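Local coordinates for protein tyrosine phosphatase PRL-1 (Leishmania major, PDB 3S4O), which dephosphorylates phosphotyrosine in proteins and may act as a virulence factor that supports survival of the parasite inside host macrophages, at residues G79-L91 with N155-R167. Sequence-based numbering, arbitrary orientation.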
loop_
_atom_site.group_PDB
_atom_site.type_symbol
_atom_site.label_atom_id
_atom_site.label_comp_id
_atom_site.label_asym_id
_atom_site.label_seq_id
_atom_site.Cartn_x
_atom_site.Cartn_y
_atom_site.Cartn_z
ATOM N N GLY A 79 15.616 -3.097 -1.820
ATOM C CA GLY A 79 15.838 -4.494 -2.120
ATOM C C GLY A 79 15.485 -5.414 -0.970
ATOM O O GLY A 79 15.581 -6.628 -1.106
ATOM N N ALA A 80 15.074 -4.842 0.158
ATOM C CA ALA A 80 14.852 -5.620 1.376
ATOM C C ALA A 80 13.397 -5.967 1.519
ATOM O O ALA A 80 12.556 -5.305 0.936
ATOM C CB ALA A 80 15.326 -4.849 2.615
ATOM N N PRO A 81 13.091 -6.999 2.300
ATOM C CA PRO A 81 11.716 -7.191 2.746
ATOM C C PRO A 81 11.391 -6.190 3.851
ATOM O O PRO A 81 12.316 -5.606 4.414
ATOM C CB PRO A 81 11.708 -8.609 3.315
ATOM C CG PRO A 81 13.043 -9.198 3.034
ATOM C CD PRO A 81 13.977 -8.082 2.766
ATOM N N PRO A 82 10.112 -5.973 4.163
ATOM C CA PRO A 82 9.770 -5.150 5.320
ATOM C C PRO A 82 10.431 -5.683 6.570
ATOM O O PRO A 82 10.458 -6.893 6.800
ATOM C CB PRO A 82 8.249 -5.315 5.449
ATOM C CG PRO A 82 7.811 -5.937 4.213
ATOM C CD PRO A 82 8.945 -6.748 3.716
ATOM N N THR A 83 10.987 -4.791 7.365
ATOM C CA THR A 83 11.345 -5.158 8.728
ATOM C C THR A 83 10.095 -5.597 9.512
ATOM O O THR A 83 8.943 -5.379 9.101
ATOM C CB THR A 83 12.023 -3.993 9.477
ATOM O OG1 THR A 83 11.085 -2.922 9.618
ATOM C CG2 THR A 83 13.233 -3.493 8.732
ATOM N N ARG A 84 10.333 -6.262 10.627
ATOM C CA ARG A 84 9.240 -6.660 11.510
ATOM C C ARG A 84 8.443 -5.459 12.037
ATOM O O ARG A 84 7.225 -5.531 12.157
ATOM C CB ARG A 84 9.785 -7.491 12.685
ATOM C CG ARG A 84 8.744 -8.239 13.531
ATOM C CD ARG A 84 7.720 -9.032 12.708
ATOM N NE ARG A 84 8.192 -10.358 12.303
ATOM C CZ ARG A 84 7.399 -11.345 11.876
ATOM N NH1 ARG A 84 6.077 -11.178 11.790
ATOM N NH2 ARG A 84 7.933 -12.515 11.529
ATOM N N ALA A 85 9.127 -4.358 12.340
ATOM C CA ALA A 85 8.458 -3.115 12.795
ATOM C C ALA A 85 7.502 -2.539 11.730
ATOM O O ALA A 85 6.364 -2.188 12.024
ATOM C CB ALA A 85 9.498 -2.070 13.211
ATOM N N VAL A 86 7.960 -2.467 10.487
ATOM C CA VAL A 86 7.116 -1.956 9.387
ATOM C C VAL A 86 5.912 -2.855 9.161
ATOM O O VAL A 86 4.796 -2.375 8.952
ATOM C CB VAL A 86 7.875 -1.847 8.053
ATOM C CG1 VAL A 86 6.911 -1.550 6.895
ATOM C CG2 VAL A 86 8.954 -0.782 8.160
ATOM N N LEU A 87 6.161 -4.159 9.192
ATOM C CA LEU A 87 5.123 -5.149 8.945
ATOM C C LEU A 87 4.024 -5.056 9.991
ATOM O O LEU A 87 2.835 -5.059 9.658
ATOM C CB LEU A 87 5.730 -6.556 8.983
ATOM C CG LEU A 87 4.731 -7.716 8.949
ATOM C CD1 LEU A 87 4.001 -7.711 7.631
ATOM C CD2 LEU A 87 5.409 -9.060 9.193
ATOM N N ASP A 88 4.430 -5.006 11.253
ATOM C CA ASP A 88 3.476 -4.901 12.361
ATOM C C ASP A 88 2.684 -3.596 12.290
ATOM O O ASP A 88 1.497 -3.582 12.576
ATOM C CB ASP A 88 4.180 -5.059 13.712
ATOM C CG ASP A 88 4.622 -6.504 13.975
ATOM O OD1 ASP A 88 4.094 -7.433 13.306
ATOM O OD2 ASP A 88 5.503 -6.721 14.845
ATOM N N SER A 89 3.345 -2.515 11.885
ATOM C CA SER A 89 2.675 -1.212 11.763
ATOM C C SER A 89 1.650 -1.229 10.630
ATOM O O SER A 89 0.599 -0.625 10.732
ATOM C CB SER A 89 3.702 -0.099 11.526
ATOM O OG SER A 89 4.342 0.297 12.738
ATOM N N TRP A 90 1.998 -1.934 9.557
ATOM C CA TRP A 90 1.166 -2.086 8.362
ATOM C C TRP A 90 -0.069 -2.879 8.686
ATOM O O TRP A 90 -1.181 -2.449 8.381
ATOM C CB TRP A 90 1.982 -2.781 7.264
ATOM C CG TRP A 90 1.353 -3.042 5.902
ATOM C CD1 TRP A 90 1.376 -4.225 5.224
ATOM C CD2 TRP A 90 0.731 -2.096 5.013
ATOM N NE1 TRP A 90 0.766 -4.088 4.002
ATOM C CE2 TRP A 90 0.361 -2.790 3.851
ATOM C CE3 TRP A 90 0.439 -0.738 5.095
ATOM C CZ2 TRP A 90 -0.279 -2.170 2.778
ATOM C CZ3 TRP A 90 -0.217 -0.126 4.027
ATOM C CH2 TRP A 90 -0.557 -0.841 2.888
ATOM N N LEU A 91 0.118 -4.021 9.341
ATOM C CA LEU A 91 -1.012 -4.852 9.733
ATOM C C LEU A 91 -1.898 -4.129 10.751
ATOM O O LEU A 91 -3.127 -4.262 10.718
ATOM C CB LEU A 91 -0.551 -6.200 10.308
ATOM C CG LEU A 91 0.241 -7.168 9.420
ATOM C CD1 LEU A 91 0.798 -8.329 10.292
ATOM C CD2 LEU A 91 -0.589 -7.706 8.287
ATOM N N ASN A 155 11.859 -8.284 -6.001
ATOM C CA ASN A 155 13.087 -9.050 -6.227
ATOM C C ASN A 155 13.039 -10.402 -5.538
ATOM O O ASN A 155 12.066 -10.748 -4.877
ATOM C CB ASN A 155 14.359 -8.257 -5.835
ATOM C CG ASN A 155 14.524 -8.060 -4.329
ATOM O OD1 ASN A 155 13.964 -8.787 -3.516
ATOM N ND2 ASN A 155 15.317 -7.065 -3.961
ATOM N N GLN A 156 14.120 -11.146 -5.683
ATOM C CA GLN A 156 14.171 -12.530 -5.260
ATOM C C GLN A 156 14.039 -12.672 -3.732
ATOM O O GLN A 156 13.304 -13.532 -3.250
ATOM C CB GLN A 156 15.476 -13.150 -5.754
ATOM C CG GLN A 156 15.773 -12.922 -7.246
ATOM C CD GLN A 156 16.976 -11.973 -7.514
ATOM O OE1 GLN A 156 18.111 -12.429 -7.682
ATOM N NE2 GLN A 156 16.717 -10.662 -7.567
ATOM N N THR A 157 14.764 -11.831 -2.995
ATOM C CA THR A 157 14.708 -11.803 -1.527
ATOM C C THR A 157 13.302 -11.457 -1.025
ATOM O O THR A 157 12.810 -12.074 -0.089
ATOM C CB THR A 157 15.699 -10.762 -0.940
ATOM O OG1 THR A 157 17.045 -11.067 -1.347
ATOM C CG2 THR A 157 15.652 -10.768 0.569
ATOM N N GLN A 158 12.670 -10.471 -1.655
ATOM C CA GLN A 158 11.297 -10.099 -1.316
ATOM C C GLN A 158 10.334 -11.254 -1.625
ATOM O O GLN A 158 9.385 -11.513 -0.876
ATOM C CB GLN A 158 10.888 -8.814 -2.053
ATOM C CG GLN A 158 11.586 -7.565 -1.495
ATOM C CD GLN A 158 11.683 -6.403 -2.469
ATOM O OE1 GLN A 158 11.433 -6.537 -3.671
ATOM N NE2 GLN A 158 12.056 -5.243 -1.945
HETATM N N MSE A 159 10.626 -11.970 -2.708
HETATM C CA MSE A 159 9.823 -13.114 -3.127
HETATM C C MSE A 159 9.895 -14.218 -2.066
HETATM O O MSE A 159 8.880 -14.759 -1.643
HETATM C CB MSE A 159 10.326 -13.617 -4.488
HETATM C CG MSE A 159 9.417 -14.577 -5.215
HETATM SE SE MSE A 159 9.785 -14.586 -7.162
HETATM C CE MSE A 159 11.244 -13.285 -7.257
ATOM N N HIS A 160 11.108 -14.534 -1.637
ATOM C CA HIS A 160 11.332 -15.568 -0.629
ATOM C C HIS A 160 10.609 -15.236 0.674
ATOM O O HIS A 160 9.948 -16.096 1.263
ATOM C CB HIS A 160 12.834 -15.780 -0.376
ATOM C CG HIS A 160 13.501 -16.684 -1.378
ATOM N ND1 HIS A 160 14.676 -16.353 -2.021
ATOM C CD2 HIS A 160 13.156 -17.911 -1.840
ATOM C CE1 HIS A 160 15.025 -17.333 -2.838
ATOM N NE2 HIS A 160 14.122 -18.293 -2.743
ATOM N N TRP A 161 10.717 -13.982 1.104
ATOM C CA TRP A 161 10.121 -13.537 2.362
ATOM C C TRP A 161 8.596 -13.653 2.371
ATOM O O TRP A 161 8.016 -14.097 3.352
ATOM C CB TRP A 161 10.540 -12.098 2.660
ATOM C CG TRP A 161 9.847 -11.504 3.831
ATOM C CD1 TRP A 161 10.195 -11.627 5.143
ATOM C CD2 TRP A 161 8.670 -10.695 3.797
ATOM N NE1 TRP A 161 9.307 -10.940 5.928
ATOM C CE2 TRP A 161 8.358 -10.360 5.126
ATOM C CE3 TRP A 161 7.845 -10.223 2.770
ATOM C CZ2 TRP A 161 7.255 -9.565 5.459
ATOM C CZ3 TRP A 161 6.751 -9.426 3.099
ATOM C CH2 TRP A 161 6.462 -9.115 4.429
ATOM N N ILE A 162 7.959 -13.241 1.283
ATOM C CA ILE A 162 6.498 -13.337 1.187
ATOM C C ILE A 162 6.016 -14.792 1.072
ATOM O O ILE A 162 4.952 -15.136 1.572
ATOM C CB ILE A 162 5.896 -12.421 0.098
ATOM C CG1 ILE A 162 4.411 -12.180 0.428
ATOM C CG2 ILE A 162 6.097 -12.995 -1.283
ATOM C CD1 ILE A 162 3.740 -11.097 -0.383
ATOM N N THR A 163 6.803 -15.645 0.425
ATOM C CA THR A 163 6.503 -17.085 0.360
ATOM C C THR A 163 6.581 -17.767 1.726
ATOM O O THR A 163 5.919 -18.783 1.955
ATOM C CB THR A 163 7.482 -17.789 -0.603
ATOM O OG1 THR A 163 7.199 -17.368 -1.943
ATOM C CG2 THR A 163 7.389 -19.315 -0.501
ATOM N N LYS A 164 7.385 -17.191 2.619
ATOM C CA LYS A 164 7.658 -17.758 3.953
ATOM C C LYS A 164 6.762 -17.208 5.082
ATOM O O LYS A 164 6.650 -17.822 6.145
ATOM C CB LYS A 164 9.134 -17.526 4.311
ATOM C CG LYS A 164 10.004 -18.751 4.228
ATOM C CD LYS A 164 10.160 -19.468 5.587
ATOM C CE LYS A 164 10.917 -18.611 6.593
ATOM N NZ LYS A 164 10.908 -19.225 7.948
ATOM N N TYR A 165 6.134 -16.060 4.840
ATOM C CA TYR A 165 5.369 -15.328 5.867
ATOM C C TYR A 165 4.153 -16.056 6.431
ATOM O O TYR A 165 3.293 -16.549 5.690
ATOM C CB TYR A 165 4.898 -13.958 5.312
ATOM C CG TYR A 165 3.767 -13.265 6.066
ATOM C CD1 TYR A 165 4.033 -12.368 7.087
ATOM C CD2 TYR A 165 2.431 -13.488 5.721
ATOM C CE1 TYR A 165 3.002 -11.733 7.770
ATOM C CE2 TYR A 165 1.399 -12.856 6.389
ATOM C CZ TYR A 165 1.689 -11.980 7.415
ATOM O OH TYR A 165 0.653 -11.356 8.085
ATOM N N LYS A 166 4.090 -16.085 7.760
ATOM C CA LYS A 166 2.796 -16.143 8.456
ATOM C C LYS A 166 2.783 -15.291 9.723
ATOM O O LYS A 166 3.810 -15.138 10.388
ATOM C CB LYS A 166 2.301 -17.580 8.691
ATOM C CG LYS A 166 1.152 -17.994 7.747
ATOM C CD LYS A 166 0.402 -16.809 7.095
ATOM C CE LYS A 166 0.114 -17.044 5.627
ATOM N NZ LYS A 166 -1.201 -17.717 5.427
ATOM N N ARG A 167 1.600 -14.743 10.025
ATOM C CA ARG A 167 1.417 -13.599 10.959
ATOM C C ARG A 167 2.633 -13.276 11.827
ATOM O O ARG A 167 3.430 -12.403 11.488
ATOM C CB ARG A 167 0.199 -13.811 11.874
ATOM C CG ARG A 167 -1.178 -13.262 11.321
ATOM C CD ARG A 167 -1.640 -11.980 12.061
ATOM N NE ARG A 167 -2.831 -11.380 11.442
ATOM C CZ ARG A 167 -3.172 -10.087 11.490
ATOM N NH1 ARG A 167 -2.435 -9.196 12.150
ATOM N NH2 ARG A 167 -4.278 -9.680 10.870
ATOM O OXT ARG A 167 2.830 -13.873 12.886
HETATM O O HOH W 1 13.182 -2.683 -3.413
HETATM O O HOH W 2 6.294 -14.257 9.188
#
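With CG anti to the backbone N (chi1 173°), W161 swings its indole off helix 156-164 and lays one face over the consecutive prolines P81 and P82, while N155 sets CG between its backbone N and carbonyl carbon (chi1 70°), letting one amide serve both the helix cap and G79 O. P81 CB sits 3.7 Å from the centroid of the five-membered ring, and P82 CD lies 3.5 Å from that of the six-membered ring, two CH-pi contacts that divide the indole between them. L87 CD2 meets the edge of the indole at W161 CZ2 (4.2 Å) and also reaches the edge of the Y165 phenol, 3.9 Å from CE1; the Y165 hydroxyl is hydrogen-bonded to E133. Just before the prolines, at the start of helix 156-164, two side-chain amides bond to the loop backbone: Q158 NE2 donates to A80 O (2.9 Å) and N155 ND2 to G79 O (2.9 Å), both nearly straight. Each amide is also fixed through its oxygen: N155 OD1 accepts from Q158 N, and Q158 OE1 from N155 N, a capping box. At the far end R84 NH1 donates to R167 O (2.9 Å) along a bent path, although R167 is poorly ordered. The example illustrates how one capping box can start a helix and still grip a neighbouring loop, here the end of what is probably the WPD-type general-acid loop of a PRL-type phosphatase, just after D78, the probable proton donor.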